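PDB 7KV1: SusD family protein from Bacteroides uniformis, which probably binds beta-glucan at the cell surface as a surface glycan-binding protein of the SusD family, aiding its capture by this gut bacterium. Local coordinates for residues G309-S317 with Q395-Y403. Numbering follows the deposited sequence.
Sequences GTVLPTLIS and QNLNYNNNY
P313 lies over one face of the Y399 ring in a CH-pi contact, its CB 3.9 Å from the ring centroid and displaced toward the rim, near CD1. At the edge, in the ring plane, sit T314 OG1 and a water; F388, from outside the two segments, stacks on the tyrosine as well. With CG anti to its own carbonyl carbon (chi1 -67°), Y399 lays the ring against P313 and sends its hydroxyl to that water, 2.7 Å from OH, and to W327. T314 OG1 donates to L397 O at 2.8 Å, approaching tilted from the carbonyl plane, and accepts from the same water. An alanine in place of T314 would probably leave L397 O without this donor and the water with one anchor fewer. Beside these side chains T310 and Y399 form a single antiparallel bridge, a hydrogen-bonded pair with T310 N to Y399 O and Y399 N to T310 O both 2.9 Å. Within its own segment T310 OG1 caps the short helix 312-315, accepting from L312 N at 3.0 Å, and also bonds D62. The contact illustrates how one bridge can order a loop when side chains add to it: the backbone pair, the T314-L397 bond and the proline-aromatic contact join helix 312-315 to the irregular chain before strand 403-407, while the hydroxyls of T314 and Y399 share one water.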
loop_
_atom_site.group_PDB
_atom_site.type_symbol
_atom_site.label_atom_id
_atom_site.label_comp_id
_atom_site.label_asym_id
_atom_site.label_seq_id
_atom_site.Cartn_x
_atom_site.Cartn_y
_atom_site.Cartn_z
ATOM N N GLY A 309 -1.367 -5.853 -17.956
ATOM C CA GLY A 309 -1.149 -6.537 -16.666
ATOM C C GLY A 309 -0.048 -5.871 -15.852
ATOM O O GLY A 309 0.296 -4.730 -16.148
ATOM N N THR A 310 0.506 -6.565 -14.863
ATOM C CA THR A 310 1.511 -5.989 -13.936
ATOM C C THR A 310 2.821 -6.734 -14.130
ATOM O O THR A 310 2.765 -7.950 -14.390
ATOM C CB THR A 310 1.087 -6.080 -12.461
ATOM O OG1 THR A 310 2.235 -5.748 -11.678
ATOM C CG2 THR A 310 0.586 -7.451 -12.055
ATOM N N VAL A 311 3.942 -6.032 -13.977
ATOM C CA VAL A 311 5.310 -6.608 -14.105
ATOM C C VAL A 311 5.734 -7.211 -12.759
ATOM O O VAL A 311 6.819 -7.837 -12.676
ATOM C CB VAL A 311 6.295 -5.517 -14.582
ATOM C CG1 VAL A 311 6.521 -4.432 -13.541
ATOM C CG2 VAL A 311 7.621 -6.091 -15.006
ATOM N N LEU A 312 4.934 -7.003 -11.714
ATOM C CA LEU A 312 5.418 -7.254 -10.340
ATOM C C LEU A 312 5.952 -8.683 -10.243
ATOM O O LEU A 312 7.025 -8.906 -9.687
ATOM C CB LEU A 312 4.300 -6.976 -9.331
ATOM C CG LEU A 312 4.561 -7.557 -7.948
ATOM C CD1 LEU A 312 5.803 -6.932 -7.320
ATOM C CD2 LEU A 312 3.352 -7.332 -7.059
ATOM N N PRO A 313 5.239 -9.718 -10.726
ATOM C CA PRO A 313 5.742 -11.090 -10.598
ATOM C C PRO A 313 7.088 -11.318 -11.313
ATOM O O PRO A 313 7.911 -12.102 -10.831
ATOM C CB PRO A 313 4.585 -11.953 -11.160
ATOM C CG PRO A 313 3.376 -11.078 -11.002
ATOM C CD PRO A 313 3.875 -9.668 -11.262
ATOM N N THR A 314 7.374 -10.535 -12.354
ATOM C CA THR A 314 8.696 -10.585 -13.016
ATOM C C THR A 314 9.739 -10.006 -12.068
ATOM O O THR A 314 10.808 -10.608 -11.955
ATOM C CB THR A 314 8.718 -9.843 -14.352
ATOM O OG1 THR A 314 7.832 -10.558 -15.219
ATOM C CG2 THR A 314 10.124 -9.736 -14.914
ATOM N N LEU A 315 9.432 -8.892 -11.409
ATOM C CA LEU A 315 10.412 -8.174 -10.555
ATOM C C LEU A 315 10.901 -9.091 -9.424
ATOM O O LEU A 315 12.137 -9.076 -9.145
ATOM C CB LEU A 315 9.777 -6.887 -10.003
ATOM C CG LEU A 315 9.361 -5.858 -11.056
ATOM C CD1 LEU A 315 8.708 -4.642 -10.436
ATOM C CD2 LEU A 315 10.529 -5.446 -11.934
ATOM N N ILE A 316 9.990 -9.833 -8.786
ATOM C CA ILE A 316 10.207 -10.420 -7.420
ATOM C C ILE A 316 10.300 -11.951 -7.453
ATOM O O ILE A 316 10.035 -12.622 -6.407
ATOM C CB ILE A 316 9.124 -9.922 -6.455
ATOM C CG1 ILE A 316 7.759 -10.505 -6.811
ATOM C CG2 ILE A 316 9.126 -8.408 -6.432
ATOM C CD1 ILE A 316 6.685 -10.172 -5.799
ATOM N N SER A 317 10.727 -12.492 -8.596
ATOM C CA SER A 317 10.925 -13.943 -8.833
ATOM C C SER A 317 12.402 -14.227 -9.125
ATOM O O SER A 317 13.174 -13.369 -9.544
ATOM C CB SER A 317 10.004 -14.425 -9.940
ATOM O OG SER A 317 10.125 -13.624 -11.107
ATOM N N GLN A 395 9.632 -10.597 -24.682
ATOM C CA GLN A 395 9.410 -11.607 -23.600
ATOM C C GLN A 395 8.092 -11.298 -22.875
ATOM O O GLN A 395 7.641 -10.133 -22.942
ATOM C CB GLN A 395 10.583 -11.642 -22.609
ATOM C CG GLN A 395 10.551 -12.805 -21.614
ATOM C CD GLN A 395 10.901 -14.162 -22.193
ATOM O OE1 GLN A 395 10.381 -14.599 -23.229
ATOM N NE2 GLN A 395 11.803 -14.851 -21.508
ATOM N N ASN A 396 7.497 -12.305 -22.226
ATOM C CA ASN A 396 6.238 -12.157 -21.449
ATOM C C ASN A 396 6.592 -11.699 -20.018
ATOM O O ASN A 396 6.929 -12.562 -19.183
ATOM C CB ASN A 396 5.384 -13.430 -21.517
ATOM C CG ASN A 396 3.913 -13.149 -21.283
ATOM O OD1 ASN A 396 3.539 -12.046 -20.869
ATOM N ND2 ASN A 396 3.073 -14.140 -21.535
ATOM N N LEU A 397 6.541 -10.383 -19.768
ATOM C CA LEU A 397 6.883 -9.740 -18.467
ATOM C C LEU A 397 5.611 -9.487 -17.641
ATOM O O LEU A 397 5.758 -9.196 -16.441
ATOM C CB LEU A 397 7.613 -8.417 -18.735
ATOM C CG LEU A 397 9.146 -8.462 -18.776
ATOM C CD1 LEU A 397 9.673 -9.710 -19.461
ATOM C CD2 LEU A 397 9.699 -7.213 -19.437
ATOM N N ASN A 398 4.414 -9.556 -18.232
ATOM C CA ASN A 398 3.183 -9.091 -17.535
ATOM C C ASN A 398 2.250 -10.245 -17.168
ATOM O O ASN A 398 2.124 -11.216 -17.936
ATOM C CB ASN A 398 2.449 -8.002 -18.302
ATOM C CG ASN A 398 3.324 -6.776 -18.441
ATOM O OD1 ASN A 398 3.233 -5.846 -17.640
ATOM N ND2 ASN A 398 4.227 -6.804 -19.413
ATOM N N TYR A 399 1.599 -10.092 -16.008
ATOM C CA TYR A 399 0.760 -11.111 -15.340
ATOM C C TYR A 399 -0.555 -10.442 -14.968
ATOM O O TYR A 399 -0.624 -9.202 -15.023
ATOM C CB TYR A 399 1.517 -11.682 -14.136
ATOM C CG TYR A 399 2.740 -12.476 -14.490
ATOM C CD1 TYR A 399 3.970 -11.861 -14.645
ATOM C CD2 TYR A 399 2.668 -13.841 -14.675
ATOM C CE1 TYR A 399 5.094 -12.583 -14.987
ATOM C CE2 TYR A 399 3.789 -14.594 -14.985
ATOM C CZ TYR A 399 5.004 -13.953 -15.130
ATOM O OH TYR A 399 6.112 -14.626 -15.479
ATOM N N ASN A 400 -1.567 -11.212 -14.591
ATOM C CA ASN A 400 -2.933 -10.661 -14.381
ATOM C C ASN A 400 -3.198 -10.370 -12.900
ATOM O O ASN A 400 -4.356 -10.022 -12.568
ATOM C CB ASN A 400 -4.017 -11.613 -14.913
ATOM C CG ASN A 400 -4.016 -12.938 -14.190
ATOM O OD1 ASN A 400 -3.355 -13.093 -13.162
ATOM N ND2 ASN A 400 -4.714 -13.918 -14.739
ATOM N N ASN A 401 -2.221 -10.557 -12.017
ATOM C CA ASN A 401 -2.476 -10.440 -10.552
ATOM C C ASN A 401 -2.967 -9.030 -10.215
ATOM O O ASN A 401 -2.154 -8.078 -10.336
ATOM C CB ASN A 401 -1.231 -10.707 -9.712
ATOM C CG ASN A 401 -0.667 -12.081 -9.975
ATOM O OD1 ASN A 401 -0.135 -12.316 -11.057
ATOM N ND2 ASN A 401 -0.752 -12.973 -8.993
ATOM N N ASN A 402 -4.208 -8.910 -9.740
ATOM C CA ASN A 402 -4.695 -7.671 -9.080
ATOM C C ASN A 402 -3.830 -7.377 -7.840
ATOM O O ASN A 402 -3.377 -8.320 -7.142
ATOM C CB ASN A 402 -6.146 -7.773 -8.633
ATOM C CG ASN A 402 -7.139 -7.763 -9.779
ATOM O OD1 ASN A 402 -6.745 -7.736 -10.945
ATOM N ND2 ASN A 402 -8.420 -7.785 -9.437
ATOM N N TYR A 403 -3.645 -6.104 -7.541
ATOM C CA TYR A 403 -2.916 -5.671 -6.335
ATOM C C TYR A 403 -3.963 -5.474 -5.247
ATOM O O TYR A 403 -4.815 -4.590 -5.413
ATOM C CB TYR A 403 -2.090 -4.398 -6.559
ATOM C CG TYR A 403 -1.297 -4.074 -5.324
ATOM C CD1 TYR A 403 -0.386 -4.997 -4.830
ATOM C CD2 TYR A 403 -1.528 -2.937 -4.574
ATOM C CE1 TYR A 403 0.327 -4.764 -3.662
ATOM C CE2 TYR A 403 -0.832 -2.696 -3.394
ATOM C CZ TYR A 403 0.084 -3.618 -2.927
ATOM O OH TYR A 403 0.779 -3.417 -1.769
HETATM O O HOH W 1 8.296 -13.185 -16.162
#